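PDB 3I3L: alkylhalidase CmlS, which is a flavin-dependent halogenase of chloramphenicol biosynthesis that carries a covalently bound FAD and probably acts as an oxidoreductase. Local coordinates for residues H371-S376 with D430-M435; A381-P386 with L404-W409; I436-H441 with P457-W462; S376-A381 with R392-T397. All coordinates share one frame; numbering follows the deposited sequence.

Interaction 1: H371-S376 with D430-M435; sequences HQFLAS and DRASTM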
# COMPACT_ATOMS: atom_id res chain seq x y z
N HIS A 371 5.17 -0.88 -7.30
CA HIS A 371 6.37 -0.38 -8.01
C HIS A 371 6.07 -0.24 -9.50
O HIS A 371 6.39 0.77 -10.07
CB HIS A 371 7.48 -1.41 -7.79
CG HIS A 371 8.84 -1.04 -8.32
ND1 HIS A 371 9.17 -1.11 -9.66
CD2 HIS A 371 9.98 -0.69 -7.67
CE1 HIS A 371 10.45 -0.78 -9.82
NE2 HIS A 371 10.96 -0.53 -8.62
N GLN A 372 5.51 -1.27 -10.12
CA GLN A 372 5.12 -1.24 -11.54
C GLN A 372 4.17 -0.08 -11.84
O GLN A 372 4.24 0.57 -12.87
CB GLN A 372 4.43 -2.56 -11.95
CG GLN A 372 2.99 -2.32 -12.56
CD GLN A 372 1.92 -3.47 -12.27
OE1 GLN A 372 0.93 -3.24 -11.55
NE2 GLN A 372 2.15 -4.67 -12.82
N PHE A 373 3.28 0.17 -10.92
CA PHE A 373 2.25 1.16 -11.07
C PHE A 373 2.89 2.52 -11.01
O PHE A 373 2.68 3.36 -11.88
CB PHE A 373 1.30 0.97 -9.92
CG PHE A 373 0.09 1.82 -9.96
CD1 PHE A 373 0.01 2.94 -9.18
CD2 PHE A 373 -1.03 1.43 -10.73
CE1 PHE A 373 -1.19 3.73 -9.20
CE2 PHE A 373 -2.22 2.16 -10.74
CZ PHE A 373 -2.31 3.32 -9.99
N LEU A 374 3.69 2.72 -9.97
CA LEU A 374 4.49 3.89 -9.80
C LEU A 374 5.28 4.28 -11.07
O LEU A 374 5.37 5.45 -11.41
CB LEU A 374 5.49 3.60 -8.70
CG LEU A 374 6.07 4.82 -8.03
CD1 LEU A 374 4.95 5.66 -7.53
CD2 LEU A 374 6.89 4.25 -6.84
N ALA A 375 5.86 3.29 -11.74
CA ALA A 375 6.66 3.54 -12.91
C ALA A 375 5.80 4.22 -13.98
O ALA A 375 6.27 5.13 -14.66
CB ALA A 375 7.24 2.17 -13.44
N SER A 376 4.57 3.75 -14.15
CA SER A 376 3.59 4.38 -15.03
C SER A 376 3.36 5.84 -14.68
O SER A 376 3.55 6.71 -15.52
CB SER A 376 2.27 3.63 -14.96
OG SER A 376 2.42 2.42 -15.65
N ASP A 430 -1.84 1.27 -18.29
CA ASP A 430 -3.18 1.52 -18.77
C ASP A 430 -4.02 1.53 -17.49
O ASP A 430 -5.00 2.26 -17.39
CB ASP A 430 -3.61 0.44 -19.76
CG ASP A 430 -4.09 1.02 -21.10
OD1 ASP A 430 -5.30 1.38 -21.24
OD2 ASP A 430 -3.26 1.09 -22.04
N ARG A 431 -3.59 0.78 -16.49
CA ARG A 431 -4.24 0.82 -15.22
C ARG A 431 -4.16 2.23 -14.61
O ARG A 431 -5.09 2.66 -13.93
CB ARG A 431 -3.63 -0.19 -14.29
CG ARG A 431 -4.56 -0.73 -13.24
CD ARG A 431 -3.85 -1.75 -12.32
NE ARG A 431 -3.22 -2.84 -13.06
CZ ARG A 431 -3.68 -4.10 -13.15
NH1 ARG A 431 -4.82 -4.45 -12.53
NH2 ARG A 431 -3.01 -5.01 -13.86
N ALA A 432 -3.07 2.95 -14.92
CA ALA A 432 -2.83 4.23 -14.32
C ALA A 432 -3.44 5.27 -15.18
O ALA A 432 -3.90 6.34 -14.71
CB ALA A 432 -1.36 4.50 -14.19
N SER A 433 -3.40 4.98 -16.47
CA SER A 433 -4.03 5.83 -17.46
C SER A 433 -5.54 5.91 -17.15
O SER A 433 -6.19 6.95 -17.30
CB SER A 433 -3.77 5.24 -18.84
OG SER A 433 -3.75 6.28 -19.76
N THR A 434 -6.06 4.79 -16.66
CA THR A 434 -7.43 4.66 -16.35
C THR A 434 -7.79 5.55 -15.18
O THR A 434 -8.70 6.37 -15.30
CB THR A 434 -7.81 3.20 -16.12
OG1 THR A 434 -7.72 2.49 -17.37
CG2 THR A 434 -9.24 3.09 -15.61
N MET A 435 -7.05 5.39 -14.07
CA MET A 435 -7.26 6.15 -12.87
C MET A 435 -7.28 7.64 -13.15
O MET A 435 -8.16 8.31 -12.70
CB MET A 435 -6.21 5.83 -11.81
CG MET A 435 -6.48 4.55 -11.00
SD MET A 435 -5.42 4.39 -9.48
CE MET A 435 -4.87 6.04 -9.33
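Met-435 meets Phe-373 in a Met-aromatic contact: SD sits 3.3 Å from Phe-373 CZ and 4.7 Å from the ring centroid, at the ring edge rather than over a face. The methionine CE, turned in by the bend at chi3, also lies in the ring plane, 3.8 Å from CZ. With CG anti to the backbone N (chi1 -174°), the phenylalanine ring reaches out from its own helix to this sulfur. Apolar packing continues at Ala-432. Phe-373 CE2 comes within 4.3 Å of Ala-432 CB, and Ser-376 CB packs on that same methyl at 3.8 Å where the backbones run nearest. Here segments 371-376 of the long helix 352-382 and 430-435 of helix 430-439 cross at -62°, their axes 9.0 Å apart; the small Ala-432 sits at the closest backbone approach. Cutting Phe-373 back to an alanine is likely to leave the sulfur of Met-435 without its aromatic partner and a gap between the helices. On its own helix, Phe-373 also meets the ring of Phe-377, and Phe-324 packs on it edge-to-face. Two weak polar links lead out of the contact: Ser-376 OG makes a weak hydrogen bond to Phe-428 O, and Arg-431 forms a long, weak ion pair with Glu-560.

Interaction 2: A381-P386 with L404-W409; sequences ASFTEP and LTRKKW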
# COMPACT_ATOMS: atom_id res chain seq x y z
N ALA A 381 4.25 11.86 -15.98
CA ALA A 381 4.72 13.21 -15.66
C ALA A 381 5.98 13.60 -16.44
O ALA A 381 6.22 14.79 -16.68
CB ALA A 381 4.97 13.39 -14.20
N SER A 382 6.76 12.60 -16.83
CA SER A 382 8.04 12.85 -17.48
C SER A 382 7.86 13.47 -18.90
O SER A 382 8.78 14.12 -19.40
CB SER A 382 8.91 11.60 -17.54
OG SER A 382 8.38 10.68 -18.48
N PHE A 383 6.68 13.28 -19.48
CA PHE A 383 6.37 13.87 -20.79
C PHE A 383 6.27 15.38 -20.74
O PHE A 383 6.53 16.07 -21.74
CB PHE A 383 5.09 13.26 -21.35
CG PHE A 383 5.25 11.81 -21.73
CD1 PHE A 383 6.27 11.43 -22.61
CD2 PHE A 383 4.41 10.84 -21.22
CE1 PHE A 383 6.45 10.08 -22.98
CE2 PHE A 383 4.61 9.48 -21.57
CZ PHE A 383 5.62 9.11 -22.44
N THR A 384 5.91 15.94 -19.58
CA THR A 384 5.80 17.37 -19.49
C THR A 384 6.74 17.98 -18.47
O THR A 384 6.76 19.20 -18.31
CB THR A 384 4.39 17.83 -19.23
OG1 THR A 384 3.92 17.24 -18.02
CG2 THR A 384 3.48 17.43 -20.44
N GLU A 385 7.54 17.15 -17.80
CA GLU A 385 8.56 17.73 -16.91
C GLU A 385 9.93 17.64 -17.60
O GLU A 385 10.12 16.82 -18.48
CB GLU A 385 8.57 17.00 -15.53
CG GLU A 385 7.34 17.29 -14.66
CD GLU A 385 7.29 18.71 -14.10
OE1 GLU A 385 8.28 19.49 -14.20
OE2 GLU A 385 6.22 19.10 -13.54
N PRO A 386 10.89 18.50 -17.21
CA PRO A 386 12.17 18.55 -17.91
C PRO A 386 12.99 17.26 -17.73
O PRO A 386 12.64 16.36 -16.90
CB PRO A 386 12.91 19.73 -17.23
CG PRO A 386 12.03 20.17 -16.05
CD PRO A 386 10.67 19.69 -16.36
N LEU A 404 8.54 7.55 -28.15
CA LEU A 404 7.74 8.43 -29.03
C LEU A 404 6.33 7.83 -29.28
O LEU A 404 5.32 8.52 -29.08
CB LEU A 404 8.52 8.74 -30.32
CG LEU A 404 9.75 9.68 -30.12
CD1 LEU A 404 10.37 9.74 -28.62
CD2 LEU A 404 10.88 9.44 -31.15
N THR A 405 6.26 6.54 -29.64
CA THR A 405 4.98 5.82 -29.60
C THR A 405 4.27 6.13 -28.28
O THR A 405 3.10 6.53 -28.29
CB THR A 405 5.11 4.26 -29.74
OG1 THR A 405 5.86 3.91 -30.92
CG2 THR A 405 3.72 3.57 -29.77
N ARG A 406 4.98 5.99 -27.14
CA ARG A 406 4.34 6.29 -25.82
C ARG A 406 3.71 7.70 -25.63
O ARG A 406 2.74 7.83 -24.88
CB ARG A 406 5.17 5.83 -24.60
CG ARG A 406 4.35 5.85 -23.29
CD ARG A 406 5.27 5.75 -22.06
NE ARG A 406 6.02 4.50 -22.08
CZ ARG A 406 5.52 3.31 -21.75
NH1 ARG A 406 4.28 3.18 -21.35
NH2 ARG A 406 6.28 2.23 -21.84
N LYS A 407 4.19 8.74 -26.33
CA LYS A 407 3.26 9.89 -26.64
C LYS A 407 2.15 9.48 -27.68
O LYS A 407 1.97 10.09 -28.76
CB LYS A 407 3.96 11.22 -26.96
CG LYS A 407 2.95 12.35 -27.33
CD LYS A 407 3.56 13.54 -28.19
CE LYS A 407 4.27 13.08 -29.49
NZ LYS A 407 5.41 13.99 -29.87
N LYS A 408 1.56 8.32 -27.37
CA LYS A 408 0.15 7.99 -27.48
C LYS A 408 -0.48 8.66 -26.28
O LYS A 408 -1.70 8.67 -26.12
CB LYS A 408 -0.01 6.47 -27.28
CG LYS A 408 -1.27 5.98 -26.51
CD LYS A 408 -1.07 5.92 -24.98
CE LYS A 408 -2.06 4.92 -24.36
NZ LYS A 408 -1.99 4.95 -22.83
N TRP A 409 0.36 9.16 -25.37
CA TRP A 409 -0.13 9.80 -24.17
C TRP A 409 -0.72 11.18 -24.48
O TRP A 409 -1.72 11.56 -23.85
CB TRP A 409 0.96 9.85 -23.10
CG TRP A 409 0.66 10.79 -21.99
CD1 TRP A 409 0.04 10.50 -20.80
CD2 TRP A 409 0.93 12.19 -21.97
NE1 TRP A 409 -0.07 11.64 -20.03
CE2 TRP A 409 0.47 12.69 -20.73
CE3 TRP A 409 1.52 13.08 -22.88
CZ2 TRP A 409 0.58 14.03 -20.38
CZ3 TRP A 409 1.63 14.42 -22.54
CH2 TRP A 409 1.16 14.88 -21.30
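Phe-383 wedges between Trp-409 and the aliphatic chain of Arg-406, and this is the tight part of the contact. Its CB stands over the six-membered ring of the tryptophan in a CH-pi contact, 4.1 Å from the centroid and 21° off the normal. The phenyl ring continues across the indole, with CD2 over the face, 3.8 Å from Trp-409 CD2. The planes are 26° apart, but the rings are slid so far that they barely overlap. Phe-380 also lies against Trp-409, its ring nearly parallel to the indole. Phe-383 CG lies anti to its carbonyl carbon (chi1 -69°), which carries the far end of the ring on to the arginine: CD of Arg-406 meets CZ at the ring edge, 3.4 Å away. The guanidinium of Arg-406 forms a salt bridge with Glu-398. The two segments are helix ends running into turns. Segment 381-386 leaves the long helix 352-382, while 404-409 leaves helix 400-406 through an inverse gamma turn centred on Lys-407, followed by Trp-409, whose N bonds to Arg-406 O. Thr-384 adds a smaller apolar touch, its CG2 lying 3.6 Å from Trp-409 CH2, while its OG1 bonds to the backbone N of Gln-100. Toward solvent the packing thins: the exposed Lys-407 approaches Phe-383 with its backbone N, 4.2 Å from CZ, and its side chain leads away.

Interaction 3: I436-H441 with P457-W462; sequences IAIGRH and PARVRW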
# COMPACT_ATOMS: atom_id res chain seq x y z
N ILE A 436 -6.30 8.12 -13.93
CA ILE A 436 -6.13 9.53 -14.20
C ILE A 436 -7.32 10.07 -14.96
O ILE A 436 -7.84 11.13 -14.60
CB ILE A 436 -4.80 9.85 -14.96
CG1 ILE A 436 -3.56 9.56 -14.07
CG2 ILE A 436 -4.75 11.31 -15.49
CD1 ILE A 436 -2.17 9.78 -14.79
N ALA A 437 -7.73 9.36 -16.00
CA ALA A 437 -8.93 9.72 -16.79
C ALA A 437 -10.18 9.79 -15.93
O ALA A 437 -10.91 10.79 -15.97
CB ALA A 437 -9.15 8.72 -17.94
N ILE A 438 -10.46 8.75 -15.17
CA ILE A 438 -11.62 8.77 -14.28
C ILE A 438 -11.54 9.98 -13.33
O ILE A 438 -12.55 10.69 -13.14
CB ILE A 438 -11.71 7.47 -13.50
CG1 ILE A 438 -11.98 6.30 -14.45
CG2 ILE A 438 -12.80 7.53 -12.45
CD1 ILE A 438 -12.14 5.00 -13.66
N GLY A 439 -10.36 10.25 -12.77
CA GLY A 439 -10.26 11.31 -11.82
C GLY A 439 -10.04 12.71 -12.35
O GLY A 439 -9.91 13.67 -11.58
N ARG A 440 -10.03 12.85 -13.66
CA ARG A 440 -9.75 14.13 -14.31
C ARG A 440 -10.82 15.16 -13.97
O ARG A 440 -12.00 14.91 -14.19
CB ARG A 440 -9.69 13.91 -15.83
CG ARG A 440 -9.39 15.18 -16.65
CD ARG A 440 -9.26 14.88 -18.19
NE ARG A 440 -8.43 13.70 -18.54
CZ ARG A 440 -7.09 13.66 -18.46
NH1 ARG A 440 -6.39 14.71 -18.03
NH2 ARG A 440 -6.44 12.54 -18.80
N HIS A 441 -10.41 16.30 -13.41
CA HIS A 441 -11.31 17.46 -13.22
C HIS A 441 -11.77 17.97 -14.59
O HIS A 441 -11.06 17.85 -15.61
CB HIS A 441 -10.63 18.60 -12.48
CG HIS A 441 -10.23 18.26 -11.07
ND1 HIS A 441 -9.96 19.24 -10.12
CD2 HIS A 441 -10.04 17.06 -10.45
CE1 HIS A 441 -9.64 18.66 -8.98
NE2 HIS A 441 -9.69 17.34 -9.15
N PRO A 457 -19.27 10.68 -14.81
CA PRO A 457 -19.44 10.24 -16.18
C PRO A 457 -18.26 9.44 -16.68
O PRO A 457 -18.45 8.40 -17.36
CB PRO A 457 -19.60 11.57 -16.97
CG PRO A 457 -20.21 12.51 -15.97
CD PRO A 457 -19.42 12.15 -14.69
N ALA A 458 -17.04 9.89 -16.36
CA ALA A 458 -15.85 9.15 -16.84
C ALA A 458 -15.81 7.77 -16.16
O ALA A 458 -15.48 6.75 -16.78
CB ALA A 458 -14.53 9.94 -16.63
N ARG A 459 -16.22 7.71 -14.89
CA ARG A 459 -16.32 6.39 -14.23
C ARG A 459 -17.22 5.48 -15.02
O ARG A 459 -16.88 4.32 -15.30
CB ARG A 459 -16.91 6.49 -12.84
CG ARG A 459 -15.96 6.97 -11.79
CD ARG A 459 -16.63 7.04 -10.37
NE ARG A 459 -16.00 8.11 -9.62
CZ ARG A 459 -14.73 8.06 -9.15
NH1 ARG A 459 -13.95 6.96 -9.31
NH2 ARG A 459 -14.24 9.10 -8.50
N VAL A 460 -18.42 6.00 -15.30
CA VAL A 460 -19.45 5.16 -15.82
C VAL A 460 -19.05 4.72 -17.22
O VAL A 460 -19.30 3.59 -17.63
CB VAL A 460 -20.80 5.87 -15.79
CG1 VAL A 460 -21.70 5.36 -16.93
CG2 VAL A 460 -21.42 5.65 -14.43
N ARG A 461 -18.43 5.64 -17.92
CA ARG A 461 -17.96 5.41 -19.25
C ARG A 461 -16.93 4.27 -19.26
O ARG A 461 -16.88 3.44 -20.20
CB ARG A 461 -17.34 6.71 -19.72
CG ARG A 461 -16.66 6.63 -20.99
CD ARG A 461 -16.86 7.89 -21.83
NE ARG A 461 -16.64 7.53 -23.25
CZ ARG A 461 -16.94 6.34 -23.79
NH1 ARG A 461 -17.49 5.37 -23.05
NH2 ARG A 461 -16.70 6.11 -25.09
N TRP A 462 -16.10 4.21 -18.21
CA TRP A 462 -15.18 3.10 -18.09
C TRP A 462 -15.92 1.79 -17.86
O TRP A 462 -15.63 0.75 -18.49
CB TRP A 462 -14.12 3.38 -17.00
CG TRP A 462 -13.33 2.14 -16.69
CD1 TRP A 462 -12.27 1.64 -17.41
CD2 TRP A 462 -13.58 1.19 -15.65
NE1 TRP A 462 -11.83 0.46 -16.86
CE2 TRP A 462 -12.62 0.16 -15.78
CE3 TRP A 462 -14.49 1.16 -14.57
CZ2 TRP A 462 -12.56 -0.91 -14.89
CZ3 TRP A 462 -14.44 0.09 -13.70
CH2 TRP A 462 -13.47 -0.94 -13.86
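Ile-438 is the residue of segment 436-441 that makes most of this contact, and its two branches go to different partners. CG2, anti to the backbone N, points at Arg-459; CG1, anti to the carbonyl carbon (chi1 -65°), carries CD1 toward Trp-462. The arginine chain crosses the isoleucine at about a right angle. From a CG set beside the backbone N (chi1 -78°) it runs extended to NE, and the guanidinium then turns back, with chi4 at -70°, over the isoleucine methyl. CG2 of Ile-438 is thereby touched twice by Arg-459, by CG at 3.3 Å and by NH1 at 3.4 Å, and it lies over one face of the guanidinium. This is apolar packing of a methyl against the flat side of a charged group. Trp-462 contributes mainly its CB, 4.2 Å from Ile-438 CD1, since the indole leads away from the segment. The backbones come nearest where Ala-458 faces Ile-438, CA to CA 5.0 Å. The single methyl of Ala-458 fits there, its CB 3.8 Å from Ala-437 O and 3.9 Å from Ile-438 CA. The C-terminal part of helix 430-439 thus packs on the first turns of helix 456-471. Ile-436 also rests on Phe-377 and Phe-380 of helix 352-382, Arg-459 touches Ser-108 of strand 105-108, and Gly-439 makes a backbone hydrogen bond with Thr-106 of that strand.

Interaction 4: S376-A381 with R392-T397; sequences SFYTFA and RKRRIT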
# COMPACT_ATOMS: atom_id res chain seq x y z
N SER A 376 4.57 3.75 -14.15
CA SER A 376 3.59 4.38 -15.03
C SER A 376 3.36 5.84 -14.68
O SER A 376 3.55 6.71 -15.52
CB SER A 376 2.27 3.63 -14.96
OG SER A 376 2.42 2.42 -15.65
N PHE A 377 2.98 6.13 -13.45
CA PHE A 377 2.78 7.51 -13.04
C PHE A 377 3.98 8.41 -13.28
O PHE A 377 3.82 9.49 -13.84
CB PHE A 377 2.26 7.68 -11.62
CG PHE A 377 0.82 7.42 -11.50
CD1 PHE A 377 0.34 6.11 -11.35
CD2 PHE A 377 -0.08 8.47 -11.57
CE1 PHE A 377 -1.04 5.87 -11.26
CE2 PHE A 377 -1.44 8.23 -11.48
CZ PHE A 377 -1.92 6.91 -11.32
N TYR A 378 5.18 7.97 -12.86
CA TYR A 378 6.35 8.81 -13.11
C TYR A 378 6.54 9.05 -14.65
O TYR A 378 6.81 10.16 -15.07
CB TYR A 378 7.62 8.25 -12.48
CG TYR A 378 7.72 8.53 -11.01
CD1 TYR A 378 7.55 9.80 -10.53
CD2 TYR A 378 7.99 7.53 -10.10
CE1 TYR A 378 7.66 10.08 -9.18
CE2 TYR A 378 8.10 7.82 -8.71
CZ TYR A 378 7.91 9.09 -8.29
OH TYR A 378 8.01 9.43 -6.92
N THR A 379 6.41 8.00 -15.46
CA THR A 379 6.51 8.15 -16.90
C THR A 379 5.54 9.21 -17.49
O THR A 379 5.92 9.97 -18.37
CB THR A 379 6.37 6.80 -17.61
OG1 THR A 379 7.35 5.94 -17.05
CG2 THR A 379 6.66 6.94 -19.13
N PHE A 380 4.30 9.26 -16.98
CA PHE A 380 3.31 10.24 -17.49
C PHE A 380 3.73 11.64 -17.18
O PHE A 380 3.58 12.54 -18.04
CB PHE A 380 1.90 10.03 -16.88
CG PHE A 380 1.31 8.72 -17.23
CD1 PHE A 380 1.61 8.11 -18.46
CD2 PHE A 380 0.45 8.06 -16.35
CE1 PHE A 380 1.07 6.87 -18.79
CE2 PHE A 380 -0.12 6.83 -16.69
CZ PHE A 380 0.19 6.23 -17.90
N ALA A 381 4.25 11.86 -15.98
CA ALA A 381 4.72 13.21 -15.66
C ALA A 381 5.98 13.60 -16.44
O ALA A 381 6.22 14.79 -16.68
CB ALA A 381 4.97 13.39 -14.20
N ARG A 392 14.47 11.28 -15.09
CA ARG A 392 15.23 10.35 -15.91
C ARG A 392 15.49 9.04 -15.17
O ARG A 392 15.52 7.97 -15.78
CB ARG A 392 16.59 11.01 -16.25
CG ARG A 392 17.60 10.12 -16.94
CD ARG A 392 18.75 10.99 -17.67
NE ARG A 392 19.60 11.70 -16.75
CZ ARG A 392 19.55 13.02 -16.48
NH1 ARG A 392 20.40 13.57 -15.64
NH2 ARG A 392 18.66 13.83 -17.06
N LYS A 393 15.76 9.12 -13.88
CA LYS A 393 15.97 7.89 -13.14
C LYS A 393 14.66 7.12 -13.02
O LYS A 393 14.69 5.92 -12.96
CB LYS A 393 16.61 8.15 -11.74
CG LYS A 393 18.03 8.80 -11.81
CD LYS A 393 19.03 7.85 -12.53
CE LYS A 393 20.50 8.30 -12.42
NZ LYS A 393 21.20 7.53 -11.33
N ARG A 394 13.53 7.81 -13.00
CA ARG A 394 12.28 7.15 -12.61
C ARG A 394 11.35 6.76 -13.75
O ARG A 394 10.49 5.85 -13.59
CB ARG A 394 11.54 7.97 -11.56
CG ARG A 394 12.22 7.91 -10.22
CD ARG A 394 11.89 9.17 -9.40
NE ARG A 394 12.66 9.20 -8.17
CZ ARG A 394 13.95 9.57 -8.09
NH1 ARG A 394 14.61 9.94 -9.18
NH2 ARG A 394 14.58 9.59 -6.93
N ARG A 395 11.52 7.41 -14.90
CA ARG A 395 10.62 7.18 -16.03
C ARG A 395 11.01 5.88 -16.64
O ARG A 395 12.14 5.49 -16.50
CB ARG A 395 10.68 8.33 -17.06
CG ARG A 395 11.95 8.37 -17.97
CD ARG A 395 12.02 9.72 -18.79
NE ARG A 395 13.35 9.90 -19.37
CZ ARG A 395 14.18 10.94 -19.19
NH1 ARG A 395 13.83 12.04 -18.49
NH2 ARG A 395 15.40 10.90 -19.74
N ILE A 396 10.08 5.21 -17.31
CA ILE A 396 10.38 3.92 -17.89
C ILE A 396 11.52 4.01 -18.94
O ILE A 396 11.56 4.95 -19.76
CB ILE A 396 9.10 3.30 -18.51
CG1 ILE A 396 8.30 2.58 -17.43
CG2 ILE A 396 9.45 2.31 -19.73
CD1 ILE A 396 6.80 2.44 -17.81
N THR A 397 12.41 3.02 -18.89
CA THR A 397 13.57 2.92 -19.77
C THR A 397 13.17 2.06 -20.96
O THR A 397 12.73 0.95 -20.77
CB THR A 397 14.73 2.17 -19.03
OG1 THR A 397 15.41 3.08 -18.17
CG2 THR A 397 15.76 1.56 -20.01
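Thr-379 and Arg-395 bring the two backbones together, their CA atoms 4.3 Å apart. Segment 376-381 is regular helix within 352-382, whereas 392-397 is the last turn of helix 389-394 running out into an extended loop: Arg-395 is the first residue to leave helical geometry. The chain thereby passes close along the helix and turns the amide of Ile-396 to Thr-379. That amide donates to Thr-379 OG1, 2.8 Å from N to OG1 and fairly straight at 158°. The hydroxyl, anti to the carbonyl carbon (chi1 -55°), also bonds to Ala-375 O one turn back along its own helix, so a buried oxygen serves both helix and loop. A valine in place of Thr-379 would probably leave the Ile-396 amide without its acceptor and the loop less firmly held to the helix. The chain reverses after helix 352-382, and helix 389-394 with its exit loop packs back against it, near the flavin: the side chain of Arg-394 is about 9 Å from that of Asp-297, which carries the covalent flavin bond. Arg-394 lies alongside Tyr-378, pointing the same way, and its CD stands over the centre of the tyrosine ring, 4.1 Å from the centroid, as a CH-pi contact. The guanidinium, its plane turned 82° from the ring, hydrogen-bonds to Asn-205 and forms a salt bridge with Asp-253, while Tyr-378 OH bonds to Asp-321 and Trp-235. The Ile-396 side chain crosses Thr-379 at about a right angle, CB and CG1 each 3.5 Å from OG1.

Helix 352-382 supplies the first segment of interactions 1, 4 and 2 in turn, and interaction 4 shares Ser-376 with the first and Ala-381 with the last. Following the chain, interaction 4 closes the shortest of these three loops, bringing 392-397 back to the helix. Interaction 2 opens at 381-386 before that loop has closed and ends at 404-409, so the two cross. Both fall within the long loop that interaction 1 closes when 430-435 returns to 371-376. Interaction 3 follows in series, joining the end of helix 430-439 to helix 456-471. Phe-377 and Phe-380 reach helix 430-439 from the long helix, linking interaction 4 to interactions 1 and 3.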